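PDB 2JFN: glutamate racemase from Escherichia coli, which belongs to the Asp/Glu/hydantoin racemase family, whose members are two-domain alpha/beta enzymes with a ligand pocket between the domains. Local coordinates for residues L34-E39 with A229-R234; T77-Q80 with P84-L87; V166-A171 with L180-R185. All coordinates share one frame; numbering follows the deposited sequence.

Contact 1: residues L34-E39 with A229-R234; sequences LSVYDE and AAIARR. With UMA (uridine-5'-diphosphate-N-acetylmuramoyl-L-alanine), chain C.
V36, E39, A229, I231 and A232 form a buried helix-helix packing contact in the alpha/beta fold of the racemase family, where helix 33-43 packs on helix 228-241, the segments 34-39 and 229-234 crossing at -56°. The axes of the two short segments approach to 8.3 Å, a spacing consistent with the small A229 and A232 side chains at this interface. The apolar part is a single branch-to-branch meeting: V36 CG1 lies 3.6 Å from I231 CG2, the two side chains crossing obliquely. Both methyls stand anti to their own backbone N (V36 chi1 180°), which turns them into the interface. I231 also touches I40, and A232 touches L43, so the same seam runs on along helix 33-43. Beside it, the A232 CB methyl rests 3.6 Å from the backbone O of E39. The E39 chain, bent at chi2 (-81°), folds alongside the first turn of helix 228-241; its carboxylate carbon CD comes 3.7 Å from A229 N without a hydrogen bond. The acidic group near this helix start is placed where it would probably interact favourably with the helix dipole.

The second helix also carries part of the pocket for uridine-5'-diphosphate-N-acetylmuramoyl-L-alanine, through A230, I231, R233 and R234. I231 thus serves two partners: CG2 packs on V36, while CD1 reaches the uracil ring, 3.2 Å from its N3. A230 points away from helix 33-43, and its methyl meets the ribose. R234 lays one face of its guanidinium over the ligand methyl C20, whereas R233 offers an edge, its NH2 making a weak hydrogen bond of 3.3 Å to the phosphate oxygen O2A near the guanidinium plane.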
loop_
_atom_site.group_PDB
_atom_site.type_symbol
_atom_site.label_atom_id
_atom_site.label_comp_id
_atom_site.label_asym_id
_atom_site.label_seq_id
_atom_site.Cartn_x
_atom_site.Cartn_y
_atom_site.Cartn_z
ATOM N N LEU A 34 -0.721 -3.503 4.989
ATOM C CA LEU A 34 0.089 -4.257 5.931
ATOM C C LEU A 34 1.551 -4.392 5.510
ATOM O O LEU A 34 2.421 -4.517 6.365
ATOM C CB LEU A 34 -0.512 -5.649 6.152
ATOM C CG LEU A 34 -1.873 -5.658 6.857
ATOM C CD1 LEU A 34 -2.428 -7.075 6.859
ATOM C CD2 LEU A 34 -1.718 -5.130 8.282
ATOM N N SER A 35 1.834 -4.370 4.208
ATOM C CA SER A 35 3.227 -4.483 3.780
ATOM C C SER A 35 3.988 -3.208 4.168
ATOM O O SER A 35 5.159 -3.266 4.549
ATOM C CB SER A 35 3.337 -4.723 2.265
ATOM O OG SER A 35 2.922 -3.595 1.511
ATOM N N VAL A 36 3.312 -2.068 4.083
ATOM C CA VAL A 36 3.919 -0.786 4.430
ATOM C C VAL A 36 4.038 -0.683 5.939
ATOM O O VAL A 36 5.063 -0.249 6.473
ATOM C CB VAL A 36 3.073 0.398 3.904
ATOM C CG1 VAL A 36 3.733 1.729 4.283
ATOM C CG2 VAL A 36 2.930 0.291 2.392
ATOM N N TYR A 37 2.979 -1.096 6.631
ATOM C CA TYR A 37 2.988 -1.071 8.081
ATOM C C TYR A 37 4.123 -1.942 8.622
ATOM O O TYR A 37 4.817 -1.557 9.558
ATOM C CB TYR A 37 1.637 -1.559 8.627
ATOM C CG TYR A 37 1.714 -2.142 10.015
ATOM C CD1 TYR A 37 1.827 -3.519 10.207
ATOM C CD2 TYR A 37 1.715 -1.317 11.140
ATOM C CE1 TYR A 37 1.938 -4.064 11.487
ATOM C CE2 TYR A 37 1.829 -1.851 12.425
ATOM C CZ TYR A 37 1.938 -3.221 12.588
ATOM O OH TYR A 37 2.035 -3.755 13.849
ATOM N N ASP A 38 4.311 -3.112 8.025
ATOM C CA ASP A 38 5.351 -4.034 8.463
ATOM C C ASP A 38 6.728 -3.355 8.474
ATOM O O ASP A 38 7.504 -3.536 9.413
ATOM C CB ASP A 38 5.348 -5.263 7.551
ATOM C CG ASP A 38 5.974 -6.482 8.198
ATOM O OD1 ASP A 38 6.027 -6.550 9.445
ATOM O OD2 ASP A 38 6.397 -7.393 7.448
ATOM N N GLU A 39 7.018 -2.566 7.441
ATOM C CA GLU A 39 8.291 -1.845 7.349
ATOM C C GLU A 39 8.346 -0.736 8.400
ATOM O O GLU A 39 9.372 -0.518 9.045
ATOM C CB GLU A 39 8.451 -1.222 5.961
ATOM C CG GLU A 39 8.633 -2.216 4.826
ATOM C CD GLU A 39 10.061 -2.721 4.708
ATOM O OE1 GLU A 39 10.341 -3.486 3.759
ATOM O OE2 GLU A 39 10.905 -2.354 5.552
ATOM N N ALA A 229 10.388 0.525 2.995
ATOM C CA ALA A 229 11.439 1.059 3.853
ATOM C C ALA A 229 11.528 2.580 3.753
ATOM O O ALA A 229 11.767 3.252 4.750
ATOM C CB ALA A 229 12.786 0.430 3.488
ATOM N N ALA A 230 11.329 3.121 2.557
ATOM C CA ALA A 230 11.393 4.572 2.372
ATOM C C ALA A 230 10.239 5.280 3.082
ATOM O O ALA A 230 10.395 6.414 3.560
ATOM C CB ALA A 230 11.374 4.916 0.896
ATOM N N ILE A 231 9.081 4.617 3.136
ATOM C CA ILE A 231 7.906 5.176 3.801
ATOM C C ILE A 231 8.186 5.197 5.289
ATOM O O ILE A 231 7.844 6.150 5.992
ATOM C CB ILE A 231 6.650 4.305 3.568
ATOM C CG1 ILE A 231 6.335 4.245 2.077
ATOM C CG2 ILE A 231 5.462 4.868 4.361
ATOM C CD1 ILE A 231 6.027 5.575 1.479
ATOM N N ALA A 232 8.803 4.123 5.764
ATOM C CA ALA A 232 9.149 4.001 7.168
ATOM C C ALA A 232 10.064 5.174 7.541
ATOM O O ALA A 232 9.803 5.886 8.515
ATOM C CB ALA A 232 9.853 2.677 7.410
ATOM N N ARG A 233 11.121 5.383 6.755
ATOM C CA ARG A 233 12.051 6.481 7.016
ATOM C C ARG A 233 11.338 7.833 6.983
ATOM O O ARG A 233 11.589 8.689 7.826
ATOM C CB ARG A 233 13.202 6.473 5.999
ATOM C CG ARG A 233 14.171 5.299 6.156
ATOM C CD ARG A 233 15.428 5.523 5.318
ATOM N NE ARG A 233 15.147 5.524 3.882
ATOM C CZ ARG A 233 15.045 4.421 3.144
ATOM N NH1 ARG A 233 15.209 3.230 3.701
ATOM N NH2 ARG A 233 14.764 4.508 1.851
ATOM N N ARG A 234 10.447 8.028 6.016
ATOM C CA ARG A 234 9.709 9.288 5.923
ATOM C C ARG A 234 8.809 9.474 7.150
ATOM O O ARG A 234 8.638 10.596 7.641
ATOM C CB ARG A 234 8.861 9.314 4.649
ATOM C CG ARG A 234 8.015 10.568 4.487
ATOM C CD ARG A 234 8.859 11.846 4.477
ATOM N NE ARG A 234 8.050 13.009 4.117
ATOM C CZ ARG A 234 8.502 14.258 4.076
ATOM N NH1 ARG A 234 9.768 14.516 4.376
ATOM N NH2 ARG A 234 7.689 15.247 3.728
HETATM N N1 UMA C . 8.228 7.038 -1.272
HETATM C C2 UMA C . 6.776 7.343 -1.242
HETATM N N3 UMA C . 6.377 8.230 -0.254
HETATM C C4 UMA C . 7.216 8.843 0.689
HETATM C C5 UMA C . 8.694 8.485 0.601
HETATM C C6 UMA C . 9.110 7.622 -0.348
HETATM O O2 UMA C . 5.963 6.859 -2.016
HETATM O O4 UMA C . 6.741 9.606 1.517
HETATM C C1B UMA C . 8.678 6.075 -2.337
HETATM C C2B UMA C . 8.889 6.790 -3.661
HETATM O "O2'" UMA C . 8.416 6.025 -4.837
HETATM C C3B UMA C . 10.339 7.123 -3.775
HETATM C C4B UMA C . 10.905 5.910 -3.062
HETATM O O4B UMA C . 9.944 5.509 -2.092
HETATM O O3B UMA C . 10.565 7.187 -5.209
HETATM C C5B UMA C . 12.169 6.147 -2.338
HETATM O O5B UMA C . 12.076 7.301 -1.582
HETATM P PA UMA C . 13.310 7.964 -0.830
HETATM O O1A UMA C . 12.690 8.836 0.178
HETATM O O2A UMA C . 14.165 6.935 -0.333
HETATM O O3A UMA C . 13.982 8.872 -1.992
HETATM P PB UMA C . 13.528 9.287 -3.465
HETATM O O1B UMA C . 13.397 8.143 -4.342
HETATM O O2B UMA C . 14.389 10.393 -3.892
HETATM O "O1'" UMA C . 12.078 9.978 -3.124
HETATM C "C1'" UMA C . 11.768 11.372 -3.143
HETATM C "C2'" UMA C . 10.843 11.753 -2.018
HETATM N "N2'" UMA C . 11.449 11.499 -0.697
HETATM C "C7'" UMA C . 11.794 12.498 0.132
HETATM O "O7'" UMA C . 11.474 13.664 -0.083
HETATM C "C8'" UMA C . 12.585 12.167 1.380
HETATM C "C3'" UMA C . 9.527 10.977 -2.194
HETATM O "O3'" UMA C . 8.549 11.380 -1.175
HETATM C "C4'" UMA C . 8.918 11.216 -3.597
HETATM O "O4'" UMA C . 7.728 10.473 -3.764
HETATM C "C5'" UMA C . 9.935 10.840 -4.678
HETATM O "O5'" UMA C . 11.173 11.613 -4.446
HETATM C "C6'" UMA C . 9.478 11.172 -6.088
HETATM O "O6'" UMA C . 9.123 12.544 -6.177
HETATM C C18 UMA C . 8.124 12.716 -0.807
HETATM C C19 UMA C . 6.856 13.149 -1.465
HETATM O O18 UMA C . 6.645 14.323 -1.713
HETATM C C20 UMA C . 8.178 12.833 0.731
HETATM N N4 UMA C . 5.996 12.157 -1.745
HETATM C C21 UMA C . 4.627 12.326 -2.253
HETATM C C22 UMA C . 3.747 13.330 -1.448
HETATM O O19 UMA C . 3.985 13.447 -0.225
HETATM O O20 UMA C . 2.857 13.983 -2.050
HETATM C C23 UMA C . 3.930 10.961 -2.298
#

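Contact 2: residues T77-Q80 with P84-L87; sequences TAVQ and PLAL
A water molecule bridges Q80 and L85, accepting a hydrogen bond from each: Q80 NE2 gives its N-H at 2.8 Å, and the backbone N of L85 gives another at 2.9 Å. The Q80 side chain is extended, with CG anti to the backbone N (chi1 177°) and CD anti to CA in turn (chi2 177°), which carries the amide away from the helix and over to the water. The water is thus a polar link between the end of helix 65-82 and the chain that leaves it. The Q80 side chain also touches F107 and F109.

Beside this bridge the contact is apolar. L85 CB is directed toward the helix, and its CD2 methyl meets V79 CG1 at 3.9 Å, the two side chains crossing at about a right angle. L85 CG also lies 4.4 Å from Q80 CA, a looser approach to the helix backbone. Both V79 and L85 touch I50 of strand 48-53, and L85 reaches T23 and L25 of strand 21-28, so the pair belongs to the interface of helix 65-82 with the sheet. P84 stands at the exposed side of the turn, its CB directed away from the helix. Beyond it the chain runs into strand 87-90, with backbone hydrogen bonds of A86 with T23 and of L87 with L25. The arrangement is the helix-to-strand turn of a beta-alpha-beta crossover, in which helix 65-82 packs on a sheet holding the parallel strands 48-53, 21-28 and 87-90.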
loop_
_atom_site.group_PDB
_atom_site.type_symbol
_atom_site.label_atom_id
_atom_site.label_comp_id
_atom_site.label_asym_id
_atom_site.label_seq_id
_atom_site.Cartn_x
_atom_site.Cartn_y
_atom_site.Cartn_z
ATOM N N THR A 77 -11.351 10.865 8.881
ATOM C CA THR A 77 -12.111 11.702 9.796
ATOM C C THR A 77 -12.667 10.842 10.932
ATOM O O THR A 77 -12.608 11.228 12.104
ATOM C CB THR A 77 -13.263 12.392 9.055
ATOM O OG1 THR A 77 -12.709 13.256 8.054
ATOM C CG2 THR A 77 -14.119 13.219 10.016
ATOM N N ALA A 78 -13.194 9.673 10.578
ATOM C CA ALA A 78 -13.763 8.757 11.562
ATOM C C ALA A 78 -12.680 8.224 12.489
ATOM O O ALA A 78 -12.890 8.112 13.696
ATOM C CB ALA A 78 -14.474 7.598 10.861
ATOM N N VAL A 79 -11.520 7.891 11.933
ATOM C CA VAL A 79 -10.444 7.391 12.772
ATOM C C VAL A 79 -10.032 8.469 13.773
ATOM O O VAL A 79 -9.865 8.186 14.962
ATOM C CB VAL A 79 -9.202 6.984 11.945
ATOM C CG1 VAL A 79 -8.083 6.561 12.883
ATOM C CG2 VAL A 79 -9.553 5.835 11.000
ATOM N N GLN A 80 -9.881 9.698 13.286
ATOM C CA GLN A 80 -9.487 10.832 14.126
ATOM C C GLN A 80 -10.437 11.051 15.298
ATOM O O GLN A 80 -10.049 11.606 16.326
ATOM C CB GLN A 80 -9.412 12.123 13.302
ATOM C CG GLN A 80 -9.072 13.349 14.145
ATOM C CD GLN A 80 -8.931 14.616 13.340
ATOM O OE1 GLN A 80 -9.897 15.103 12.746
ATOM N NE2 GLN A 80 -7.726 15.166 13.313
ATOM N N PRO A 84 -6.869 10.815 18.416
ATOM C CA PRO A 84 -6.188 11.930 17.755
ATOM C C PRO A 84 -4.980 11.269 17.084
ATOM O O PRO A 84 -4.385 10.352 17.648
ATOM C CB PRO A 84 -5.781 12.821 18.923
ATOM C CG PRO A 84 -6.930 12.628 19.888
ATOM C CD PRO A 84 -7.151 11.127 19.832
ATOM N N LEU A 85 -4.625 11.717 15.887
ATOM C CA LEU A 85 -3.516 11.106 15.159
ATOM C C LEU A 85 -2.258 11.959 15.119
ATOM O O LEU A 85 -2.328 13.172 14.981
ATOM C CB LEU A 85 -3.949 10.805 13.722
ATOM C CG LEU A 85 -5.223 9.978 13.523
ATOM C CD1 LEU A 85 -5.572 9.898 12.037
ATOM C CD2 LEU A 85 -5.020 8.595 14.110
ATOM N N ALA A 86 -1.106 11.317 15.258
ATOM C CA ALA A 86 0.160 12.029 15.176
ATOM C C ALA A 86 0.543 12.053 13.693
ATOM O O ALA A 86 1.177 12.988 13.213
ATOM C CB ALA A 86 1.232 11.299 15.996
ATOM N N LEU A 87 0.123 11.026 12.961
ATOM C CA LEU A 87 0.442 10.924 11.542
ATOM C C LEU A 87 -0.385 9.826 10.886
ATOM O O LEU A 87 -0.757 8.848 11.535
ATOM C CB LEU A 87 1.938 10.613 11.389
ATOM C CG LEU A 87 2.559 10.261 10.035
ATOM C CD1 LEU A 87 4.061 10.521 10.112
ATOM C CD2 LEU A 87 2.291 8.798 9.678
HETATM O O HOH W 1 -6.138 14.134 15.409
#

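Contact 3: residues V166-A171 with L180-R185; sequences VELAEA and LDALKR
Apolar contacts alone join the two helices, and L168 makes them all from one side. Its CB points toward helix 180-186, and with CG anti to the carbonyl carbon (chi1 -71°) the CD1 methyl is carried forward to the other segment. There CD1 lies 4.1 Å from L183 CD2 and 4.4 Å from A182 CB, set against a leucine branch and an alanine methyl of adjacent residues. The two leucines meet at a slant, and only 96 Å² is buried in total. A182 also touches E164, and L183 touches M165 and E213, so the packing continues along helix 163-174 and onto helix 211-217.

Polar interactions run within each segment or to other parts of the chain. The backbone bonds are those of regular helix, as from E170 N to V166 O at 2.9 Å. E170 is turned to another side of its helix, where OE1 is hydrogen-bonded to H206 NE2 and V31 N, and OE2 to H174 NE2.

H206 belongs to the glutamic acid pocket, and V166 touches that ligand. Helix 163-174 is thus a pocket-side helix of the alpha/beta racemase fold, packed at L168 against the next helix in the chain.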
loop_
_atom_site.group_PDB
_atom_site.type_symbol
_atom_site.label_atom_id
_atom_site.label_comp_id
_atom_site.label_asym_id
_atom_site.label_seq_id
_atom_site.Cartn_x
_atom_site.Cartn_y
_atom_site.Cartn_z
ATOM N N VAL A 166 -3.969 -8.360 -7.222
ATOM C CA VAL A 166 -4.422 -7.765 -5.974
ATOM C C VAL A 166 -5.257 -8.808 -5.236
ATOM O O VAL A 166 -5.115 -8.988 -4.030
ATOM C CB VAL A 166 -5.283 -6.512 -6.224
ATOM C CG1 VAL A 166 -5.782 -5.955 -4.893
ATOM C CG2 VAL A 166 -4.468 -5.462 -6.967
ATOM N N GLU A 167 -6.122 -9.494 -5.978
ATOM C CA GLU A 167 -6.980 -10.524 -5.405
ATOM C C GLU A 167 -6.174 -11.700 -4.875
ATOM O O GLU A 167 -6.532 -12.304 -3.866
ATOM C CB GLU A 167 -7.990 -11.017 -6.449
ATOM C CG GLU A 167 -9.102 -10.032 -6.728
ATOM C CD GLU A 167 -9.779 -9.551 -5.453
ATOM O OE1 GLU A 167 -10.097 -10.394 -4.582
ATOM O OE2 GLU A 167 -9.996 -8.327 -5.315
ATOM N N LEU A 168 -5.087 -12.031 -5.561
ATOM C CA LEU A 168 -4.243 -13.130 -5.123
ATOM C C LEU A 168 -3.660 -12.772 -3.761
ATOM O O LEU A 168 -3.585 -13.616 -2.866
ATOM C CB LEU A 168 -3.127 -13.382 -6.147
ATOM C CG LEU A 168 -3.620 -14.000 -7.458
ATOM C CD1 LEU A 168 -2.475 -14.112 -8.442
ATOM C CD2 LEU A 168 -4.221 -15.368 -7.174
ATOM N N ALA A 169 -3.269 -11.510 -3.601
ATOM C CA ALA A 169 -2.706 -11.042 -2.335
ATOM C C ALA A 169 -3.787 -11.099 -1.257
ATOM O O ALA A 169 -3.537 -11.557 -0.140
ATOM C CB ALA A 169 -2.170 -9.606 -2.482
ATOM N N GLU A 170 -4.989 -10.633 -1.588
ATOM C CA GLU A 170 -6.092 -10.676 -0.628
ATOM C C GLU A 170 -6.312 -12.126 -0.204
ATOM O O GLU A 170 -6.348 -12.437 0.985
ATOM C CB GLU A 170 -7.382 -10.122 -1.248
ATOM C CG GLU A 170 -7.444 -8.601 -1.340
ATOM C CD GLU A 170 -7.661 -7.924 0.013
ATOM O OE1 GLU A 170 -7.144 -6.799 0.204
ATOM O OE2 GLU A 170 -8.354 -8.503 0.882
ATOM N N ALA A 171 -6.445 -13.015 -1.185
ATOM C CA ALA A 171 -6.658 -14.431 -0.899
ATOM C C ALA A 171 -5.589 -14.969 0.040
ATOM O O ALA A 171 -5.895 -15.631 1.034
ATOM C CB ALA A 171 -6.652 -15.230 -2.193
ATOM N N LEU A 180 0.554 -20.529 -8.305
ATOM C CA LEU A 180 1.688 -20.049 -9.080
ATOM C C LEU A 180 1.362 -20.031 -10.567
ATOM O O LEU A 180 1.881 -19.199 -11.307
ATOM C CB LEU A 180 2.921 -20.914 -8.821
ATOM C CG LEU A 180 3.440 -20.920 -7.378
ATOM C CD1 LEU A 180 4.757 -21.681 -7.316
ATOM C CD2 LEU A 180 3.632 -19.486 -6.885
ATOM N N ASP A 181 0.498 -20.941 -11.008
ATOM C CA ASP A 181 0.124 -20.981 -12.414
ATOM C C ASP A 181 -0.634 -19.713 -12.800
ATOM O O ASP A 181 -0.489 -19.209 -13.912
ATOM C CB ASP A 181 -0.730 -22.217 -12.720
ATOM C CG ASP A 181 0.061 -23.514 -12.624
ATOM O OD1 ASP A 181 1.221 -23.552 -13.089
ATOM O OD2 ASP A 181 -0.482 -24.504 -12.094
ATOM N N ALA A 182 -1.447 -19.203 -11.881
ATOM C CA ALA A 182 -2.201 -17.979 -12.133
ATOM C C ALA A 182 -1.212 -16.822 -12.287
ATOM O O ALA A 182 -1.370 -15.968 -13.154
ATOM C CB ALA A 182 -3.165 -17.705 -10.974
ATOM N N LEU A 183 -0.186 -16.803 -11.440
ATOM C CA LEU A 183 0.836 -15.764 -11.505
ATOM C C LEU A 183 1.611 -15.822 -12.811
ATOM O O LEU A 183 1.851 -14.792 -13.444
ATOM C CB LEU A 183 1.822 -15.900 -10.346
ATOM C CG LEU A 183 1.561 -15.085 -9.082
ATOM C CD1 LEU A 183 2.718 -15.308 -8.108
ATOM C CD2 LEU A 183 1.433 -13.599 -9.431
ATOM N N LYS A 184 2.012 -17.026 -13.209
ATOM C CA LYS A 184 2.765 -17.200 -14.447
ATOM C C LYS A 184 1.960 -16.681 -15.628
ATOM O O LYS A 184 2.511 -16.097 -16.559
ATOM C CB LYS A 184 3.096 -18.679 -14.673
ATOM C CG LYS A 184 4.088 -19.251 -13.681
ATOM C CD LYS A 184 4.240 -20.755 -13.854
ATOM C CE LYS A 184 5.125 -21.343 -12.768
ATOM N NZ LYS A 184 5.185 -22.838 -12.855
ATOM N N ARG A 185 0.655 -16.911 -15.585
ATOM C CA ARG A 185 -0.232 -16.470 -16.652
ATOM C C ARG A 185 -0.253 -14.946 -16.691
ATOM O O ARG A 185 -0.109 -14.333 -17.750
ATOM C CB ARG A 185 -1.646 -17.007 -16.405
ATOM C CG ARG A 185 -2.658 -16.576 -17.456
ATOM C CD ARG A 185 -2.330 -17.167 -18.823
ATOM N NE ARG A 185 -3.128 -16.535 -19.871
ATOM C CZ ARG A 185 -2.959 -15.282 -20.279
ATOM N NH1 ARG A 185 -2.016 -14.523 -19.733
ATOM N NH2 ARG A 185 -3.745 -14.780 -21.222
#

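In the fold
From the N terminus, contact 1 opens on helix 33-43 and closes almost two hundred residues later on helix 228-241, so both other contacts are nested in its loop. Contact 2 opens and closes first, a short turn between helix 65-82 and strand 87-90 beside the mixed sheet. Contact 3 follows in series, joining the consecutive helices 163-174 and 180-186. The centres of contacts 2 and 3 are about 33 Å apart, on opposite sides of the chain's centre. Contact 1 is nearer that centre, bringing a late helix back to an early one. L87 touches T235, L238 and L239, linking the end of contact 2 to helix 228-241.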